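PDB 5DL7: porin from Acinetobacter baumannii AB307-0294, which probably acts as an outer-membrane channel of the OprD porin family, letting small solutes, possibly including vanillate, cross the outer membrane, and binds calcium ions. Local coordinates for residues A[27-32]-A[49-54]; A[64-69]-A[115-120]; A[220-225]-A[256-261]. All blocks are in the same frame, centred on the assembly; numbering follows the deposited sequence.

Contact 1: A[27-32]-A[49-54]; sequences LRNFYF and WAQGLI. With C8E ((hydroxyethyloxy)tri(ethyloxy)octane), chain K.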
loop_
_atom_site.group_PDB
_atom_site.type_symbol
_atom_site.label_atom_id
_atom_site.label_comp_id
_atom_site.label_asym_id
_atom_site.label_seq_id
_atom_site.Cartn_x
_atom_site.Cartn_y
_atom_site.Cartn_z
ATOM N N LEU A 27 12.436 12.822 7.454
ATOM C CA LEU A 27 13.572 12.558 6.579
ATOM C C LEU A 27 13.681 11.024 6.267
ATOM O O LEU A 27 13.690 10.241 7.206
ATOM C CB LEU A 27 14.870 12.907 7.216
ATOM C CG LEU A 27 15.129 14.352 7.540
ATOM C CD1 LEU A 27 13.984 15.100 8.111
ATOM C CD2 LEU A 27 16.313 14.277 8.589
ATOM N N ARG A 28 13.827 10.646 5.006
ATOM C CA ARG A 28 13.841 9.205 4.630
ATOM C C ARG A 28 14.997 8.905 3.724
ATOM O O ARG A 28 15.288 9.701 2.831
ATOM C CB ARG A 28 12.594 8.897 3.810
ATOM C CG ARG A 28 11.304 9.293 4.457
ATOM C CD ARG A 28 10.679 7.937 5.005
ATOM N NE ARG A 28 10.076 7.442 3.900
ATOM C CZ ARG A 28 9.704 6.240 3.343
ATOM N NH1 ARG A 28 9.204 6.477 2.193
ATOM N NH2 ARG A 28 9.726 5.008 3.722
ATOM N N ASN A 29 15.742 7.850 3.993
ATOM C CA ASN A 29 16.774 7.348 3.125
ATOM C C ASN A 29 16.301 5.899 2.776
ATOM O O ASN A 29 15.931 5.175 3.722
ATOM C CB ASN A 29 18.025 7.271 3.898
ATOM C CG ASN A 29 19.189 6.917 3.014
ATOM O OD1 ASN A 29 19.383 5.806 2.666
ATOM N ND2 ASN A 29 19.894 7.897 2.560
ATOM N N PHE A 30 16.161 5.619 1.514
ATOM C CA PHE A 30 15.531 4.355 1.004
ATOM C C PHE A 30 16.467 3.754 -0.081
ATOM O O PHE A 30 16.693 4.354 -1.087
ATOM C CB PHE A 30 14.217 4.748 0.470
ATOM C CG PHE A 30 13.215 3.630 0.269
ATOM C CD1 PHE A 30 13.570 2.303 -0.137
ATOM C CD2 PHE A 30 11.824 3.919 0.320
ATOM C CE1 PHE A 30 12.635 1.274 -0.300
ATOM C CE2 PHE A 30 10.857 2.883 0.168
ATOM C CZ PHE A 30 11.256 1.564 -0.144
ATOM N N TYR A 31 16.923 2.551 0.148
ATOM C CA TYR A 31 17.615 1.788 -0.899
ATOM C C TYR A 31 16.730 0.620 -1.317
ATOM O O TYR A 31 16.167 -0.063 -0.416
ATOM C CB TYR A 31 18.890 1.176 -0.275
ATOM C CG TYR A 31 19.654 0.278 -1.214
ATOM C CD1 TYR A 31 20.186 0.800 -2.411
ATOM C CD2 TYR A 31 19.736 -1.097 -1.014
ATOM C CE1 TYR A 31 20.891 -0.015 -3.297
ATOM C CE2 TYR A 31 20.413 -1.928 -1.924
ATOM C CZ TYR A 31 21.005 -1.347 -3.047
ATOM O OH TYR A 31 21.669 -2.142 -3.935
ATOM N N PHE A 32 16.581 0.432 -2.610
ATOM C CA PHE A 32 15.664 -0.594 -3.166
ATOM C C PHE A 32 16.466 -1.366 -4.199
ATOM O O PHE A 32 17.085 -0.773 -5.048
ATOM C CB PHE A 32 14.493 0.091 -3.871
ATOM C CG PHE A 32 13.484 -0.853 -4.512
ATOM C CD1 PHE A 32 13.758 -1.458 -5.745
ATOM C CD2 PHE A 32 12.254 -1.114 -3.895
ATOM C CE1 PHE A 32 12.870 -2.322 -6.335
ATOM C CE2 PHE A 32 11.328 -1.983 -4.497
ATOM C CZ PHE A 32 11.661 -2.602 -5.700
ATOM N N TRP A 49 18.730 4.386 -5.069
ATOM C CA TRP A 49 19.053 4.781 -3.737
ATOM C C TRP A 49 18.697 6.291 -3.674
ATOM O O TRP A 49 19.192 7.118 -4.467
ATOM C CB TRP A 49 20.473 4.594 -3.418
ATOM C CG TRP A 49 20.841 4.844 -1.986
ATOM C CD1 TRP A 49 20.004 4.887 -0.872
ATOM C CD2 TRP A 49 22.145 5.190 -1.504
ATOM N NE1 TRP A 49 20.716 5.172 0.244
ATOM C CE2 TRP A 49 22.013 5.436 -0.115
ATOM C CE3 TRP A 49 23.395 5.397 -2.131
ATOM C CZ2 TRP A 49 23.111 5.757 0.701
ATOM C CZ3 TRP A 49 24.447 5.830 -1.383
ATOM C CH2 TRP A 49 24.317 6.027 0.033
ATOM N N ALA A 50 17.738 6.608 -2.788
ATOM C CA ALA A 50 17.197 7.953 -2.736
ATOM C C ALA A 50 16.958 8.459 -1.353
ATOM O O ALA A 50 16.864 7.732 -0.380
ATOM C CB ALA A 50 15.824 8.036 -3.477
ATOM N N GLN A 51 16.957 9.815 -1.248
ATOM C CA GLN A 51 16.632 10.457 0.024
ATOM C C GLN A 51 15.532 11.447 -0.122
ATOM O O GLN A 51 15.467 12.168 -1.145
ATOM C CB GLN A 51 17.943 11.237 0.467
ATOM C CG GLN A 51 17.741 11.979 1.756
ATOM C CD GLN A 51 18.828 11.527 2.616
ATOM O OE1 GLN A 51 20.048 11.622 2.236
ATOM N NE2 GLN A 51 18.441 10.897 3.670
ATOM N N GLY A 52 14.691 11.576 0.878
ATOM C CA GLY A 52 13.542 12.424 0.775
ATOM C C GLY A 52 13.187 13.160 2.058
ATOM O O GLY A 52 13.568 12.769 3.139
ATOM N N LEU A 53 12.647 14.329 1.881
ATOM C CA LEU A 53 11.984 15.138 2.938
ATOM C C LEU A 53 10.530 15.237 2.686
ATOM O O LEU A 53 10.068 15.490 1.571
ATOM C CB LEU A 53 12.523 16.634 2.944
ATOM C CG LEU A 53 13.920 16.708 3.273
ATOM C CD1 LEU A 53 14.373 18.154 2.933
ATOM C CD2 LEU A 53 14.287 16.428 4.775
ATOM N N ILE A 54 9.736 15.038 3.749
ATOM C CA ILE A 54 8.352 15.224 3.656
ATOM C C ILE A 54 7.813 16.039 4.864
ATOM O O ILE A 54 8.063 15.653 6.051
ATOM C CB ILE A 54 7.632 13.862 3.724
ATOM C CG1 ILE A 54 8.105 12.955 2.594
ATOM C CG2 ILE A 54 6.111 13.971 3.569
ATOM C CD1 ILE A 54 8.567 11.611 3.003
HETATM O O12 C8E K . 24.519 1.554 -4.113
HETATM C C13 C8E K . 24.698 2.158 -2.854
HETATM C C14 C8E K . 23.693 1.599 -1.861
HETATM O O15 C8E K . 23.993 2.001 -0.520
HETATM C C16 C8E K . 23.243 1.314 0.511
HETATM C C17 C8E K . 22.907 2.406 1.491
HETATM O O18 C8E K . 22.247 1.975 2.680
HETATM C C19 C8E K . 21.253 2.929 3.094
HETATM C C20 C8E K . 20.262 2.400 4.125
HETATM O O21 C8E K . 18.910 2.973 3.911
#
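Asn29 and Trp49 are joined by the one strong side-chain hydrogen bond between strands 27-32 and 49-54. The indole NE1 donates a hydrogen bond to Asn29 OD1 at 2.8 Å, and the acceptor lies close to the indole plane while the donor is tilted 23° from the amide carbonyl plane. Strand alternation puts both side chains on one face of the sheet, and with CG anti to N in each (chi1 -173°) their ends are brought together. The terminal hydroxyl O21 of a bound C8E detergent also donates to Asn29 OD1, so two donors hold this oxygen. Beside it, Gln51 NE2 makes only a weak bond to Arg28 O.

Aromatic contacts extend from this polar pair. Tyr31 turns its ring edge toward the face of the five-membered ring of Trp49 in an offset edge-to-face pair, with planes at 84° and centroids 5.9 Å apart. The detergent's ether chain runs over one face of each ring, C17 coming within 3.4 Å of Trp49 CZ2 and C14 within 3.5 Å of Tyr31 CE1.

Farther along the same face, Leu53 CD2 packs at 3.6 Å against CG of Leu27, the two leucines lying side by side. On the other face, Arg28 CG lies 3.9 Å from Ile54 CD1, and the guanidinium carries on to the carbonyls of Arg140 and Leu141.

The backbones are tied by reciprocal hydrogen bonds in the pairs Arg28-Gly52 and Phe30-Ala50. Together these features describe an antiparallel beta hairpin in the wall of an outer-membrane beta-barrel, with a detergent-covered aromatic patch on the face bearing Tyr31 and Trp49, consistent with the lipid-facing side, and loop residues against the other.

Contact 2: A[64-69]-A[115-120]; sequences GTVGFG and AKFRKN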
loop_
_atom_site.group_PDB
_atom_site.type_symbol
_atom_site.label_atom_id
_atom_site.label_comp_id
_atom_site.label_asym_id
_atom_site.label_seq_id
_atom_site.Cartn_x
_atom_site.Cartn_y
_atom_site.Cartn_z
ATOM N N GLY A 64 -16.786 28.760 14.532
ATOM C CA GLY A 64 -17.925 29.242 13.733
ATOM C C GLY A 64 -18.809 28.029 13.685
ATOM O O GLY A 64 -18.324 26.924 14.015
ATOM N N THR A 65 -20.081 28.183 13.298
ATOM C CA THR A 65 -20.953 26.990 13.015
ATOM C C THR A 65 -20.334 26.054 11.999
ATOM O O THR A 65 -20.330 24.821 12.154
ATOM C CB THR A 65 -22.326 27.462 12.582
ATOM O OG1 THR A 65 -22.801 28.240 13.669
ATOM C CG2 THR A 65 -23.242 26.329 12.379
ATOM N N VAL A 66 -19.782 26.656 10.963
ATOM C CA VAL A 66 -18.872 25.984 10.053
ATOM C C VAL A 66 -17.427 26.463 10.289
ATOM O O VAL A 66 -17.210 27.672 10.244
ATOM C CB VAL A 66 -19.218 26.235 8.613
ATOM C CG1 VAL A 66 -18.280 25.428 7.778
ATOM C CG2 VAL A 66 -20.609 25.787 8.344
ATOM N N GLY A 67 -16.494 25.534 10.479
ATOM C CA GLY A 67 -15.111 25.871 10.710
ATOM C C GLY A 67 -14.345 25.529 9.430
ATOM O O GLY A 67 -14.746 24.633 8.667
ATOM N N PHE A 68 -13.223 26.222 9.243
ATOM C CA PHE A 68 -12.401 26.023 8.004
ATOM C C PHE A 68 -10.990 25.723 8.410
ATOM O O PHE A 68 -10.521 26.161 9.453
ATOM C CB PHE A 68 -12.444 27.231 7.161
ATOM C CG PHE A 68 -13.794 27.500 6.578
ATOM C CD1 PHE A 68 -14.257 26.726 5.509
ATOM C CD2 PHE A 68 -14.621 28.452 7.140
ATOM C CE1 PHE A 68 -15.552 26.956 5.022
ATOM C CE2 PHE A 68 -15.842 28.733 6.589
ATOM C CZ PHE A 68 -16.310 27.986 5.542
ATOM N N GLY A 69 -10.306 24.973 7.619
ATOM C CA GLY A 69 -8.896 24.818 7.794
ATOM C C GLY A 69 -8.180 24.353 6.518
ATOM O O GLY A 69 -8.742 24.420 5.426
ATOM N N ALA A 115 -13.489 21.946 5.604
ATOM C CA ALA A 115 -14.552 22.568 6.331
ATOM C C ALA A 115 -15.307 21.555 7.225
ATOM O O ALA A 115 -15.449 20.419 6.825
ATOM C CB ALA A 115 -15.598 23.151 5.372
ATOM N N LYS A 116 -15.731 22.011 8.407
ATOM C CA LYS A 116 -16.364 21.162 9.360
ATOM C C LYS A 116 -17.636 21.775 9.914
ATOM O O LYS A 116 -17.650 22.919 10.237
ATOM C CB LYS A 116 -15.380 20.923 10.460
ATOM C CG LYS A 116 -15.948 20.011 11.513
ATOM C CD LYS A 116 -14.847 19.316 12.212
ATOM C CE LYS A 116 -14.631 19.908 13.541
ATOM N NZ LYS A 116 -14.331 18.689 14.329
ATOM N N PHE A 117 -18.666 20.953 9.950
ATOM C CA PHE A 117 -19.936 21.245 10.588
ATOM C C PHE A 117 -20.280 20.084 11.509
ATOM O O PHE A 117 -20.402 18.975 11.051
ATOM C CB PHE A 117 -21.045 21.361 9.499
ATOM C CG PHE A 117 -22.420 21.582 10.063
ATOM C CD1 PHE A 117 -22.675 22.724 10.762
ATOM C CD2 PHE A 117 -23.434 20.637 9.886
ATOM C CE1 PHE A 117 -23.914 22.990 11.347
ATOM C CE2 PHE A 117 -24.707 20.899 10.427
ATOM C CZ PHE A 117 -24.919 22.042 11.186
ATOM N N ARG A 118 -20.460 20.355 12.816
ATOM C CA ARG A 118 -20.489 19.259 13.766
ATOM C C ARG A 118 -19.441 18.207 13.574
ATOM O O ARG A 118 -18.241 18.528 13.592
ATOM C CB ARG A 118 -21.868 18.711 13.739
ATOM C CG ARG A 118 -22.891 19.734 14.127
ATOM C CD ARG A 118 -24.295 19.300 13.765
ATOM N NE ARG A 118 -24.679 18.121 14.555
ATOM C CZ ARG A 118 -25.274 18.159 15.757
ATOM N NH1 ARG A 118 -25.592 19.296 16.374
ATOM N NH2 ARG A 118 -25.586 17.024 16.350
ATOM N N LYS A 119 -19.779 16.912 13.322
ATOM C CA LYS A 119 -18.710 15.942 13.191
ATOM C C LYS A 119 -18.632 15.451 11.693
ATOM O O LYS A 119 -18.314 14.282 11.403
ATOM C CB LYS A 119 -18.823 14.743 14.144
ATOM C CG LYS A 119 -19.004 15.118 15.649
ATOM C CD LYS A 119 -19.066 13.744 16.381
ATOM C CE LYS A 119 -19.349 13.748 17.841
ATOM N NZ LYS A 119 -18.095 14.247 18.453
ATOM N N ASN A 120 -19.002 16.358 10.765
ATOM C CA ASN A 120 -18.992 16.123 9.329
ATOM C C ASN A 120 -17.817 17.001 8.756
ATOM O O ASN A 120 -17.705 18.221 9.143
ATOM C CB ASN A 120 -20.229 16.596 8.697
ATOM C CG ASN A 120 -21.481 15.922 9.287
ATOM O OD1 ASN A 120 -21.602 14.727 9.109
ATOM N ND2 ASN A 120 -22.239 16.653 10.155
HETATM O O HOH W 1 -20.524 22.935 13.936
#
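Phe117 and Thr65 lie side by side where segments 64-69 and 115-120 come together at the rim of the barrel wall, their side chains pointing the same way. From its CB, the Phe117 side chain sets out with CG anti to the backbone N (chi1 177°), which carries the ring along the edge of residues 65-66. The first ring atom to make a close contact is CD1, 3.4 Å from Thr65 O, with the carbonyl oxygen at the ring edge and near its plane. CD1 also has Val66 CG2 as a looser, oblique neighbour. One atom further out, CE1 touches the methyl CG2 of Thr65 at 3.6 Å, again in the plane of the ring. Over the centre of one ring face sits CG of Arg118, whose NE continues into a salt bridge with Glu155.

Next to this pair, the backbones are joined by two hydrogen bonds between Gly67 and Lys116, N to O in both directions. Phe68 brings CD1 and CE1 obliquely to within 3.8 Å of Ala115 CB. A water closes the end of the pairing: it donates to Thr65 O at 2.6 Å and accepts from Arg118 N at 2.8 Å. Past Phe117 the chain turns at once, Phe117 O accepting hydrogen bonds from both N and ND2 of Asn120, which approach from opposite faces of its carbonyl plane.

Thr65 O thus meets a water proton and an aromatic edge together. Val66, Phe68 and Phe117 lie on the surface, while beyond the last backbone bonds a water takes up polar atoms at the end of the strand pairing, a mixture consistent with a position near the membrane border.

Contact 3: A[220-225]-A[256-261]; sequences KDIYQQ and SKKIGE. With CA (calcium ion), chain B.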
loop_
_atom_site.group_PDB
_atom_site.type_symbol
_atom_site.label_atom_id
_atom_site.label_comp_id
_atom_site.label_asym_id
_atom_site.label_seq_id
_atom_site.Cartn_x
_atom_site.Cartn_y
_atom_site.Cartn_z
ATOM N N LYS A 220 -14.786 4.990 -13.657
ATOM C CA LYS A 220 -15.777 5.261 -14.753
ATOM C C LYS A 220 -15.311 4.533 -16.036
ATOM O O LYS A 220 -14.144 4.646 -16.441
ATOM C CB LYS A 220 -15.832 6.723 -15.035
ATOM C CG LYS A 220 -16.894 7.024 -16.118
ATOM C CD LYS A 220 -16.912 8.494 -16.304
ATOM C CE LYS A 220 -17.836 8.948 -17.441
ATOM N NZ LYS A 220 -17.053 10.151 -17.905
ATOM N N ASP A 221 -16.190 3.713 -16.630
ATOM C CA ASP A 221 -15.983 2.984 -17.918
ATOM C C ASP A 221 -14.932 1.922 -17.792
ATOM O O ASP A 221 -14.447 1.404 -18.830
ATOM C CB ASP A 221 -15.652 4.055 -18.990
ATOM C CG ASP A 221 -16.819 4.828 -19.417
ATOM O OD1 ASP A 221 -17.908 4.292 -19.593
ATOM O OD2 ASP A 221 -16.630 6.044 -19.664
ATOM N N ILE A 222 -14.537 1.500 -16.584
ATOM C CA ILE A 222 -13.574 0.485 -16.333
ATOM C C ILE A 222 -14.118 -0.627 -15.461
ATOM O O ILE A 222 -14.326 -1.711 -15.915
ATOM C CB ILE A 222 -12.200 0.990 -15.860
ATOM C CG1 ILE A 222 -11.653 2.043 -16.903
ATOM C CG2 ILE A 222 -11.255 -0.168 -15.734
ATOM C CD1 ILE A 222 -10.320 2.611 -16.490
ATOM N N TYR A 223 -14.401 -0.316 -14.209
ATOM C CA TYR A 223 -14.940 -1.373 -13.301
ATOM C C TYR A 223 -15.808 -0.745 -12.210
ATOM O O TYR A 223 -15.607 0.432 -11.853
ATOM C CB TYR A 223 -13.918 -2.287 -12.737
ATOM C CG TYR A 223 -12.956 -1.694 -11.765
ATOM C CD1 TYR A 223 -13.379 -1.428 -10.437
ATOM C CD2 TYR A 223 -11.669 -1.361 -12.032
ATOM C CE1 TYR A 223 -12.484 -0.900 -9.529
ATOM C CE2 TYR A 223 -10.762 -0.862 -11.108
ATOM C CZ TYR A 223 -11.113 -0.549 -9.869
ATOM O OH TYR A 223 -10.310 -0.004 -8.912
ATOM N N GLN A 224 -16.660 -1.611 -11.640
ATOM C CA GLN A 224 -17.328 -1.344 -10.325
ATOM C C GLN A 224 -16.801 -2.384 -9.373
ATOM O O GLN A 224 -16.589 -3.538 -9.757
ATOM C CB GLN A 224 -18.875 -1.408 -10.414
ATOM C CG GLN A 224 -19.360 -0.226 -11.137
ATOM C CD GLN A 224 -20.878 -0.240 -11.302
ATOM O OE1 GLN A 224 -21.472 0.403 -12.307
ATOM N NE2 GLN A 224 -21.508 -0.964 -10.427
ATOM N N GLN A 225 -16.658 -2.022 -8.114
ATOM C CA GLN A 225 -16.074 -2.887 -7.115
ATOM C C GLN A 225 -16.781 -2.696 -5.733
ATOM O O GLN A 225 -16.981 -1.544 -5.396
ATOM C CB GLN A 225 -14.597 -2.722 -7.044
ATOM C CG GLN A 225 -13.865 -3.568 -6.040
ATOM C CD GLN A 225 -12.365 -3.307 -6.164
ATOM O OE1 GLN A 225 -11.817 -2.395 -5.556
ATOM N NE2 GLN A 225 -11.711 -4.147 -7.005
ATOM N N SER A 256 -18.198 1.605 -20.926
ATOM C CA SER A 256 -17.557 1.234 -22.174
ATOM C C SER A 256 -16.536 0.188 -22.041
ATOM O O SER A 256 -15.852 -0.210 -23.010
ATOM C CB SER A 256 -17.091 2.502 -22.968
ATOM O OG SER A 256 -16.025 3.014 -22.269
ATOM N N LYS A 257 -16.292 -0.304 -20.881
ATOM C CA LYS A 257 -15.363 -1.390 -20.538
ATOM C C LYS A 257 -14.015 -1.324 -21.161
ATOM O O LYS A 257 -13.520 -2.203 -21.943
ATOM C CB LYS A 257 -16.009 -2.773 -20.685
ATOM C CG LYS A 257 -16.616 -3.035 -21.918
ATOM C CD LYS A 257 -17.090 -4.543 -21.994
ATOM C CE LYS A 257 -17.731 -4.809 -23.322
ATOM N NZ LYS A 257 -19.086 -4.285 -23.352
ATOM N N LYS A 258 -13.316 -0.265 -20.773
ATOM C CA LYS A 258 -12.036 0.038 -21.489
ATOM C C LYS A 258 -11.023 -1.005 -21.339
ATOM O O LYS A 258 -10.047 -1.070 -22.134
ATOM C CB LYS A 258 -11.494 1.337 -20.913
ATOM C CG LYS A 258 -12.360 2.523 -21.257
ATOM C CD LYS A 258 -11.707 3.787 -20.692
ATOM C CE LYS A 258 -12.413 4.974 -21.242
ATOM N NZ LYS A 258 -11.674 6.179 -20.735
ATOM N N ILE A 259 -11.026 -1.868 -20.328
ATOM C CA ILE A 259 -9.993 -2.935 -20.077
ATOM C C ILE A 259 -10.599 -4.355 -20.408
ATOM O O ILE A 259 -9.947 -5.354 -20.232
ATOM C CB ILE A 259 -9.245 -2.933 -18.762
ATOM C CG1 ILE A 259 -10.196 -3.282 -17.550
ATOM C CG2 ILE A 259 -8.683 -1.504 -18.493
ATOM C CD1 ILE A 259 -9.532 -3.293 -16.228
ATOM N N GLY A 260 -11.718 -4.309 -20.961
ATOM C CA GLY A 260 -12.482 -5.519 -21.318
ATOM C C GLY A 260 -13.275 -6.118 -20.179
ATOM O O GLY A 260 -13.584 -5.426 -19.179
ATOM N N GLU A 261 -13.532 -7.407 -20.265
ATOM C CA GLU A 261 -14.182 -8.160 -19.202
ATOM C C GLU A 261 -13.465 -8.060 -17.897
ATOM O O GLU A 261 -12.259 -8.196 -17.803
ATOM C CB GLU A 261 -14.386 -9.557 -19.632
ATOM C CG GLU A 261 -15.092 -10.506 -18.680
ATOM C CD GLU A 261 -16.571 -10.102 -18.426
ATOM O OE1 GLU A 261 -17.174 -9.311 -19.158
ATOM O OE2 GLU A 261 -17.164 -10.820 -17.503
HETATM CA CA CA B . -19.008 -9.228 -17.431
HETATM O O HOH W 2 -13.423 -2.700 -18.495
HETATM O O HOH W 3 -18.443 -9.366 -15.102
HETATM O O HOH W 4 -20.162 -11.370 -17.054
HETATM O O HOH W 5 -21.024 -8.349 -16.525
HETATM O O HOH W 6 -20.360 -9.662 -19.387
#
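Asp221 adopts a left-handed backbone conformation (phi 68°, psi 16°) that presents its carbonyl to the loop 256-261, while its chi1 of -75°, with CG anti to the carbonyl carbon, swings the carboxylate to Ser256. Asp221 O receives Lys258 N at 2.8 Å in a nearly linear bond. OD1 takes Ser256 N at 3.0 Å from above the carboxylate plane. The extended Lys258 chain passes over Asp221 O, its CG 3.4 Å from that oxygen, before NZ bonds to Thr194 O; the Asp221 carboxylate nearby may favour its positive charge.

Here a tight turn between barrel strands meets the loop that follows strand 240-253. Ile222 and Tyr223 both face the last residue of strand 210-219, a classic beta bulge, and Lys257 to Gly260 make a type I turn.

Beside these polar contacts, Ile222 CG2 packs at 3.6 Å on Ile259 CD1, the side chains crossing at about a right angle. A water bridges the backbones, donating to Ile222 O and Gly260 O and accepting from Ile259 N. At the loop's far end Glu261 grips a calcium ion with both carboxylate oxygens, OE1 at 2.5 Å and OE2 at 2.4 Å, alongside four waters and Glu253.

The three contacts follow one another along the chain and are widely separated in the barrel wall, their centres 36 to 37 Å apart and none touching another. Contacts 1 and 2 belong to adjoining parts of the wall, because strand 46-58 of the first pairs with strand 66-79 of the second. Contact 3 lies on the opposite side of the chain's centre from contact 1 and joins the turn leading into strand 223-235 to the loop before strand 263-275. Up-and-down topology places contact 2 at the end of the barrel where the chain termini lie, probably periplasmic, and contact 3 at the other rim, so together they sample the mid-wall and both ends of the channel.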